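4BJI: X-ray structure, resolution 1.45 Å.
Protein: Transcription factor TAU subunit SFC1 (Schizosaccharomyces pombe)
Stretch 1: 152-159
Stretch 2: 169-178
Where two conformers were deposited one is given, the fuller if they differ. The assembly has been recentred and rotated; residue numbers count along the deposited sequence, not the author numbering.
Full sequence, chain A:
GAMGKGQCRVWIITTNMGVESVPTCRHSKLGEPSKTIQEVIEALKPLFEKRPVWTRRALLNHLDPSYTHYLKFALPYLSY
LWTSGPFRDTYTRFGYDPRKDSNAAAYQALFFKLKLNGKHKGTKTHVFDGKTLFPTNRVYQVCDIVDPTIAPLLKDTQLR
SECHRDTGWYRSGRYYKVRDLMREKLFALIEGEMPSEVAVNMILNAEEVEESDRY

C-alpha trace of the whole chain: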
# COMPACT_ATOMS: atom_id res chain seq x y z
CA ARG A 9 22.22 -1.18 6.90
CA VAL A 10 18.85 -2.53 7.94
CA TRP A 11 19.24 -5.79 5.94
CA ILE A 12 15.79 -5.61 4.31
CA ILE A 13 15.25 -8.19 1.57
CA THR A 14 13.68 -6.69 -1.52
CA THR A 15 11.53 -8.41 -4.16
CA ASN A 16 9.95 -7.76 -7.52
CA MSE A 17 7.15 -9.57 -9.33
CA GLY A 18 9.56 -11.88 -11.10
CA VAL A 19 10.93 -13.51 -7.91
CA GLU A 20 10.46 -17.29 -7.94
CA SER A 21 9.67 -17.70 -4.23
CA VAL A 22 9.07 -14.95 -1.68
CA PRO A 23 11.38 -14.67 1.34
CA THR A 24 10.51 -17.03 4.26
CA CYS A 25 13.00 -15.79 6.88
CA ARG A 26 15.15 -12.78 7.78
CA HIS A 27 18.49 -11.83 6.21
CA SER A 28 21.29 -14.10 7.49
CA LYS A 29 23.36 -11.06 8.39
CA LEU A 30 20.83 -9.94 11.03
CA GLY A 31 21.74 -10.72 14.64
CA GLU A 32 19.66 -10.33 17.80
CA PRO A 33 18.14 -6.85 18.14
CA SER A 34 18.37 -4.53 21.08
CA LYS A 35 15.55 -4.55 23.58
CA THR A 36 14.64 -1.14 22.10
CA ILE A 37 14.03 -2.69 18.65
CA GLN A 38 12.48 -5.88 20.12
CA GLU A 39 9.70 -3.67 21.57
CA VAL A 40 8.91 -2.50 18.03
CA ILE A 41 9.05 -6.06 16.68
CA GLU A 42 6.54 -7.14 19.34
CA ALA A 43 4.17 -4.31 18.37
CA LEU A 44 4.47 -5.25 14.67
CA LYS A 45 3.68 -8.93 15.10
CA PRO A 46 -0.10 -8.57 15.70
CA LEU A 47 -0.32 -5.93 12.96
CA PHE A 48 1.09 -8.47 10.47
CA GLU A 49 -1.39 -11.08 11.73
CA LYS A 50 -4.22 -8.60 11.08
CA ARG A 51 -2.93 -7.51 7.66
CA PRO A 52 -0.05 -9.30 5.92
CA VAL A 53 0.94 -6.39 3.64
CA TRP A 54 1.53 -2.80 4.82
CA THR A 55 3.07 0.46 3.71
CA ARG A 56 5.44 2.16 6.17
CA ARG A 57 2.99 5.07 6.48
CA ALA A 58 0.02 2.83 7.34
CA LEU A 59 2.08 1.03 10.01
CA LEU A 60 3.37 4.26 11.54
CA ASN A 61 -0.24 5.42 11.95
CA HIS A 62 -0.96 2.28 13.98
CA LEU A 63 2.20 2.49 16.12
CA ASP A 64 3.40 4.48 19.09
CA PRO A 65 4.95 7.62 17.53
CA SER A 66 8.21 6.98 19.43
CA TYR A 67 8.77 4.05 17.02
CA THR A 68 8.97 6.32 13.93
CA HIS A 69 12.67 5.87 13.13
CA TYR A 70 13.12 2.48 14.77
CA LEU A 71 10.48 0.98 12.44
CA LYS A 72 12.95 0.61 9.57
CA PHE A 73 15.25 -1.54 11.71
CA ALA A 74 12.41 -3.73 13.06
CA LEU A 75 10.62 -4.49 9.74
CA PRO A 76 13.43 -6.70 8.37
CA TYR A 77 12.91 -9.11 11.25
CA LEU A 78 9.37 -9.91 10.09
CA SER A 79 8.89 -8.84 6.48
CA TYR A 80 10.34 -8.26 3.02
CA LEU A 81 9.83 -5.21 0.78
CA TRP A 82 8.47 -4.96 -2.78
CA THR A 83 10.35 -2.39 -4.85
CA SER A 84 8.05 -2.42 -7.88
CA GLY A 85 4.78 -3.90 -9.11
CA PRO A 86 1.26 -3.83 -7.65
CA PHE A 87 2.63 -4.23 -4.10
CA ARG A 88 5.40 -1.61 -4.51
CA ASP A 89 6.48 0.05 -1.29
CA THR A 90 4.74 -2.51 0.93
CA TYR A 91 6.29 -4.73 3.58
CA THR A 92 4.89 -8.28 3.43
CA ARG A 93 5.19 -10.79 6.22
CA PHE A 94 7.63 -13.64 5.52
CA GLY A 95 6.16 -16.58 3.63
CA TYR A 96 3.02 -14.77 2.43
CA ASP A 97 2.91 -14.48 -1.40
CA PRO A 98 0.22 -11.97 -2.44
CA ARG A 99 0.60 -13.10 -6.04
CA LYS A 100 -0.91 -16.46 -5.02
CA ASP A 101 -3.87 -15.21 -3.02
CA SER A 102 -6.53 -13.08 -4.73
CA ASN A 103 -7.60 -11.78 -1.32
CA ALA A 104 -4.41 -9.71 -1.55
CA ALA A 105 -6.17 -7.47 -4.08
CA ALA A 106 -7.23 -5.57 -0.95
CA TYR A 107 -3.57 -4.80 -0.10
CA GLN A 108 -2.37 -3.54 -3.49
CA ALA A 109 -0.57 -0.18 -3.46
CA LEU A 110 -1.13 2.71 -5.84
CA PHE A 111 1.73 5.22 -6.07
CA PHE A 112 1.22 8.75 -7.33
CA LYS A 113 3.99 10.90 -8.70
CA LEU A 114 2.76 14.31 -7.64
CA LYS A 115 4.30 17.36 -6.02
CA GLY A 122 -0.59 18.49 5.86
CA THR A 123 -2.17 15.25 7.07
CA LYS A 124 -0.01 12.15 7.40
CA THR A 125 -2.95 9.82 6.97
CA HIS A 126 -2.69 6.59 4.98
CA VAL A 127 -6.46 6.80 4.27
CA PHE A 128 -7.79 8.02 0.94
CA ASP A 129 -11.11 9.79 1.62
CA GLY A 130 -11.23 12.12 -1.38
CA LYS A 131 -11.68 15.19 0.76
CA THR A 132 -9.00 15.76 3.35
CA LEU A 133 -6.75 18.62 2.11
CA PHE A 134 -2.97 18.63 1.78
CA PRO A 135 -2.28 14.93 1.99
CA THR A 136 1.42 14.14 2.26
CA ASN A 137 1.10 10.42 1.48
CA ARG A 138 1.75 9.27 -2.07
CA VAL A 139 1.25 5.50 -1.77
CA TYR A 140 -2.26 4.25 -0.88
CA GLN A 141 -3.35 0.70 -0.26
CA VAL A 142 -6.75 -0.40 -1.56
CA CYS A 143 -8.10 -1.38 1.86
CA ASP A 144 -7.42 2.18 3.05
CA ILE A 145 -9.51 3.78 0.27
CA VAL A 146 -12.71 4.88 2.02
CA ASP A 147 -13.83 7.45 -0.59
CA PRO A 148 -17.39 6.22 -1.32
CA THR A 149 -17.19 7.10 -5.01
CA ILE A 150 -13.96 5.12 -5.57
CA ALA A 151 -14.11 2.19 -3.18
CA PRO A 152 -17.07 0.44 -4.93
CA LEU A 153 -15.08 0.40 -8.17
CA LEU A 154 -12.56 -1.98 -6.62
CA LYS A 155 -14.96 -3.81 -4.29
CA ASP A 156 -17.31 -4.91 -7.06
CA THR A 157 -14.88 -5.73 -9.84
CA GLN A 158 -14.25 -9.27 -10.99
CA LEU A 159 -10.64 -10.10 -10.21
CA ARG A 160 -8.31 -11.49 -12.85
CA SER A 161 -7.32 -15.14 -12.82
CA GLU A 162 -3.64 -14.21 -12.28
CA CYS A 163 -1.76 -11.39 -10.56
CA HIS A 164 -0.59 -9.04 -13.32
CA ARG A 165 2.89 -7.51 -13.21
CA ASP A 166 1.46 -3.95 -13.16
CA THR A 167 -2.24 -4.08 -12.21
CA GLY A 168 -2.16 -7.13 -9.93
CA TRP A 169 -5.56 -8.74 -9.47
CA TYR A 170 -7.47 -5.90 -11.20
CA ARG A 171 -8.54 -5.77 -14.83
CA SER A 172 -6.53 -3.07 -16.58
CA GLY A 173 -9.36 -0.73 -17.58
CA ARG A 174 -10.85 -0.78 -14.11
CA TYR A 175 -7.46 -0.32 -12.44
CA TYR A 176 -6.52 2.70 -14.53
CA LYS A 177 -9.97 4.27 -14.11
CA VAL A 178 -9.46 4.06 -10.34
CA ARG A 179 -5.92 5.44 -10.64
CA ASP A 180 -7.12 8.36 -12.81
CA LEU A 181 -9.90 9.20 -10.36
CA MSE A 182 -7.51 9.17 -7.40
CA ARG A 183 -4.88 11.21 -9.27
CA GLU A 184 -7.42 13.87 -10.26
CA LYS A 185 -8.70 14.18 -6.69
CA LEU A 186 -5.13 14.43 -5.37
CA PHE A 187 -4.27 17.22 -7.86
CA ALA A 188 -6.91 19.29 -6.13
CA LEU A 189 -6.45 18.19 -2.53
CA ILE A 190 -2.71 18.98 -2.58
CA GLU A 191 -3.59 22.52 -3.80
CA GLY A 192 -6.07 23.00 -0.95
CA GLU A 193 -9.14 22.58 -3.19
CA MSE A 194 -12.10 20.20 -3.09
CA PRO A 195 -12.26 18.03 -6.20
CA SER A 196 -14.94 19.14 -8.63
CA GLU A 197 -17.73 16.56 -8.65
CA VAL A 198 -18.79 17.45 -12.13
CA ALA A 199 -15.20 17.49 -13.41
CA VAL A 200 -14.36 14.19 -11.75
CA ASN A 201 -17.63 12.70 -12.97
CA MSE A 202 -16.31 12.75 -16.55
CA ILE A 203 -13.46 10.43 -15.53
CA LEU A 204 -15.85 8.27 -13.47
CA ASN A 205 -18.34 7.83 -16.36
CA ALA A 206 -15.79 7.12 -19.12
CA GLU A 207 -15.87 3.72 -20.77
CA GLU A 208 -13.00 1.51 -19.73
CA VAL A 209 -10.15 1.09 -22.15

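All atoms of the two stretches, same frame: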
# COMPACT_ATOMS: atom_id res chain seq x y z
N PRO A 152 -16.25 1.48 -4.26
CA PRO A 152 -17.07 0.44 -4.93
C PRO A 152 -16.48 -0.04 -6.24
O PRO A 152 -16.73 -1.19 -6.65
CB PRO A 152 -18.40 1.15 -5.17
CG PRO A 152 -18.45 2.23 -4.14
CD PRO A 152 -17.00 2.71 -4.02
N LEU A 153 -15.69 0.80 -6.91
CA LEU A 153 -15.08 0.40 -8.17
C LEU A 153 -14.15 -0.81 -7.98
O LEU A 153 -14.02 -1.65 -8.87
CB LEU A 153 -14.29 1.54 -8.80
CG LEU A 153 -15.11 2.73 -9.28
CD1 LEU A 153 -14.19 3.89 -9.67
CD2 LEU A 153 -15.94 2.35 -10.40
N LEU A 154 -13.43 -0.83 -6.86
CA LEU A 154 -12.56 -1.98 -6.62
C LEU A 154 -13.25 -3.07 -5.81
O LEU A 154 -12.89 -4.26 -5.98
CB LEU A 154 -11.20 -1.60 -6.03
CG LEU A 154 -10.35 -0.67 -6.88
CD1 LEU A 154 -9.04 -0.36 -6.17
CD2 LEU A 154 -10.07 -1.25 -8.26
N LYS A 155 -14.26 -2.76 -5.00
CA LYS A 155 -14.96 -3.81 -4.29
C LYS A 155 -15.75 -4.73 -5.23
O LYS A 155 -15.82 -5.94 -5.01
CB LYS A 155 -15.91 -3.21 -3.26
CG LYS A 155 -16.63 -4.27 -2.46
CD LYS A 155 -17.58 -3.64 -1.45
CE LYS A 155 -18.48 -4.71 -0.81
NZ LYS A 155 -18.59 -4.59 0.68
N ASP A 156 -16.35 -4.17 -6.27
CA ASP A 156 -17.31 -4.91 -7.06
C ASP A 156 -16.68 -5.60 -8.25
O ASP A 156 -17.31 -6.42 -8.92
CB ASP A 156 -18.42 -4.01 -7.59
CG ASP A 156 -19.27 -3.38 -6.49
OD1 ASP A 156 -19.20 -3.81 -5.33
OD2 ASP A 156 -20.02 -2.44 -6.82
N THR A 157 -15.43 -5.27 -8.59
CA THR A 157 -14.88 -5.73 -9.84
C THR A 157 -14.45 -7.19 -9.82
O THR A 157 -13.92 -7.66 -8.80
CB THR A 157 -13.73 -4.79 -10.29
OG1 THR A 157 -13.34 -5.10 -11.60
CG2 THR A 157 -12.51 -4.87 -9.38
N GLN A 158 -14.67 -7.89 -10.91
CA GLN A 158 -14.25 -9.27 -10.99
C GLN A 158 -12.74 -9.36 -11.13
O GLN A 158 -12.17 -8.87 -12.10
CB GLN A 158 -14.93 -9.96 -12.18
CG GLN A 158 -14.56 -11.43 -12.36
CD GLN A 158 -15.27 -12.09 -13.50
OE1 GLN A 158 -16.48 -11.97 -13.65
NE2 GLN A 158 -14.52 -12.80 -14.32
N LEU A 159 -12.11 -10.02 -10.18
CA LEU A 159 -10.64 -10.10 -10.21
C LEU A 159 -10.18 -10.97 -11.37
O LEU A 159 -10.88 -11.90 -11.81
CB LEU A 159 -10.13 -10.64 -8.89
CG LEU A 159 -10.50 -9.80 -7.67
CD1 LEU A 159 -9.91 -10.41 -6.39
CD2 LEU A 159 -10.06 -8.37 -7.81
N TRP A 169 -4.34 -7.94 -9.30
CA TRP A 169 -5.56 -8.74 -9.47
C TRP A 169 -6.68 -7.98 -10.19
O TRP A 169 -7.76 -8.54 -10.40
CB TRP A 169 -6.02 -9.20 -8.10
CG TRP A 169 -5.10 -10.19 -7.45
CD1 TRP A 169 -4.24 -10.00 -6.41
CD2 TRP A 169 -4.98 -11.57 -7.83
NE1 TRP A 169 -3.58 -11.17 -6.12
CE2 TRP A 169 -4.03 -12.16 -6.97
CE3 TRP A 169 -5.60 -12.36 -8.79
CZ2 TRP A 169 -3.68 -13.50 -7.06
CZ3 TRP A 169 -5.25 -13.70 -8.87
CH2 TRP A 169 -4.28 -14.24 -8.01
N TYR A 170 -6.43 -6.73 -10.60
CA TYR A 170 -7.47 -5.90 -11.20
C TYR A 170 -7.34 -5.83 -12.71
O TYR A 170 -6.24 -5.65 -13.25
CB TYR A 170 -7.43 -4.47 -10.63
CG TYR A 170 -7.71 -4.47 -9.16
CD1 TYR A 170 -8.99 -4.74 -8.69
CD2 TYR A 170 -6.72 -4.18 -8.25
CE1 TYR A 170 -9.25 -4.74 -7.31
CE2 TYR A 170 -6.98 -4.17 -6.88
CZ TYR A 170 -8.24 -4.48 -6.43
OH TYR A 170 -8.53 -4.49 -5.07
N ARG A 171 -8.47 -5.96 -13.39
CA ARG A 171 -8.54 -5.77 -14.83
C ARG A 171 -8.01 -4.39 -15.19
O ARG A 171 -8.32 -3.40 -14.52
CB ARG A 171 -10.00 -5.96 -15.29
CG ARG A 171 -10.22 -5.81 -16.77
CD ARG A 171 -11.68 -6.08 -17.05
NE ARG A 171 -12.51 -4.95 -16.68
CZ ARG A 171 -13.37 -4.90 -15.68
NH1 ARG A 171 -13.56 -5.99 -14.91
NH2 ARG A 171 -14.09 -3.77 -15.42
N SER A 172 -7.23 -4.31 -16.26
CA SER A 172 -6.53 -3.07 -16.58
C SER A 172 -7.45 -1.86 -16.70
O SER A 172 -7.15 -0.82 -16.13
CB SER A 172 -5.64 -3.20 -17.82
OG SER A 172 -6.41 -3.39 -18.98
N GLY A 173 -8.56 -1.94 -17.41
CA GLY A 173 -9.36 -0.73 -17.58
C GLY A 173 -9.97 -0.24 -16.30
O GLY A 173 -10.16 0.96 -16.11
N ARG A 174 -10.30 -1.16 -15.41
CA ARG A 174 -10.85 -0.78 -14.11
C ARG A 174 -9.75 -0.18 -13.22
O ARG A 174 -9.95 0.85 -12.57
CB ARG A 174 -11.49 -1.98 -13.44
CG ARG A 174 -11.98 -1.74 -12.01
CD ARG A 174 -13.05 -0.68 -11.84
NE ARG A 174 -14.17 -0.77 -12.78
CZ ARG A 174 -15.42 -1.03 -12.43
NH1 ARG A 174 -15.74 -1.36 -11.20
NH2 ARG A 174 -16.35 -1.00 -13.38
N TYR A 175 -8.59 -0.83 -13.21
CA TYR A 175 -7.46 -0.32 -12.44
C TYR A 175 -7.07 1.10 -12.81
O TYR A 175 -6.88 1.94 -11.94
CB TYR A 175 -6.25 -1.24 -12.65
CG TYR A 175 -5.08 -0.91 -11.79
CD1 TYR A 175 -5.02 -1.27 -10.45
CD2 TYR A 175 -3.99 -0.23 -12.32
CE1 TYR A 175 -3.92 -0.97 -9.66
CE2 TYR A 175 -2.88 0.06 -11.53
CZ TYR A 175 -2.88 -0.32 -10.22
OH TYR A 175 -1.78 -0.01 -9.41
N TYR A 176 -6.97 1.37 -14.09
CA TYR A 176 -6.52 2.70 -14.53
C TYR A 176 -7.62 3.75 -14.41
O TYR A 176 -7.31 4.92 -14.18
CB TYR A 176 -5.85 2.61 -15.92
CG TYR A 176 -4.50 1.90 -15.85
CD1 TYR A 176 -3.46 2.44 -15.10
CD2 TYR A 176 -4.29 0.69 -16.50
CE1 TYR A 176 -2.25 1.81 -15.00
CE2 TYR A 176 -3.06 0.03 -16.39
CZ TYR A 176 -2.07 0.60 -15.64
OH TYR A 176 -0.84 -0.06 -15.52
N LYS A 177 -8.89 3.34 -14.46
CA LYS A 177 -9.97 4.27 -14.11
C LYS A 177 -9.85 4.71 -12.66
O LYS A 177 -9.88 5.91 -12.35
CB LYS A 177 -11.33 3.66 -14.36
CG LYS A 177 -12.45 4.53 -13.72
CD LYS A 177 -13.84 3.98 -13.96
CE LYS A 177 -14.27 4.29 -15.37
NZ LYS A 177 -15.75 3.96 -15.58
N VAL A 178 -9.64 3.76 -11.75
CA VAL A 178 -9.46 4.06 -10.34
C VAL A 178 -8.24 4.96 -10.14
O VAL A 178 -8.30 5.98 -9.43
CB VAL A 178 -9.35 2.76 -9.55
CG1 VAL A 178 -8.83 3.07 -8.13
CG2 VAL A 178 -10.70 2.12 -9.48
O HOH W 1 -10.86 -6.44 -11.90
O HOH W 2 -12.35 -8.76 -14.91

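Small intrachain contacts often follow a simple plan, in which aliphatic groups fill the space between two backbones while directional bonds and water close the margin. The pairing of residues 152-159 with 169-178 in SFC1 is a compact example, burying 643 Å² counted over both sides.

At its apolar centre lies Leu-154, whose CA-to-CB bond points sideways but whose m,t rotamer carries CD2 into a pocket made by the second stretch. This methyl sits over one face of the Tyr-170 ring, with Leu-154 CD2 3.9 Å from the ring centroid and 20° off the normal, a CH-pi contact in which a weakly polarised C-H group meets the electron-rich face. The same Leu-154 CD2 lies 3.6 Å from Val-178 CG2, so a single methyl touches both the residue preceding the second helix's N-cap and a residue well inside that helix. Leu-153 extends the apolar surface, Leu-153 CB lying 3.7 Å from Val-178 CG2. Around Tyr-170, Thr-157 CG2 approaches the ring edge, 3.6 Å from Tyr-170 CD1, and Leu-159 CD2 comes within 3.8 Å of Tyr-170 CE1.

The backbones are closest at one end, where the CA atoms of Leu-159 and Trp-169 are 5.3 Å apart; between the CA atoms of Leu-153 and Val-178 the gap is 7.0 Å, leaving room for side chains. At the close end Leu-159 CA lies 3.3 Å from Trp-169 O, a CA-H...O contact, and the indole of Trp-169 leads away from the first stretch.

Arg-174 joins the apolar centre to the polar edge. Arg-174 NH1 donates a hydrogen bond to Leu-153 O, 2.9 Å away, with a nearly straight angle of 166°. The cationic guanidinium is a strong donor to a main-chain carbonyl. Thr-157 OG1 lies over one face of the guanidinium, at some distance, and Leu-153 CD2 over the opposite one, 3.8 Å from Arg-174 NH1, while NH1 bonds to Leu-153 O close to the plane of the group; NE and NH2 are satisfied elsewhere in the structure.

At the polar edge, water bridges the two stretches. One molecule bridges three groups, hydrogen-bonding to Thr-157 OG1 at 2.8 Å, donating to Gln-158 O at 2.8 Å and accepting from Arg-171 N at 2.9 Å. Arg-171 is the N-cap residue, and its amide is thereby satisfied just before the helix begins. A second water donates to Gln-158 O at 2.8 Å and accepts from Arg-171 NH1 at 3.0 Å, spanning the 4.3 Å between Gln-158 O and Arg-171 NH1.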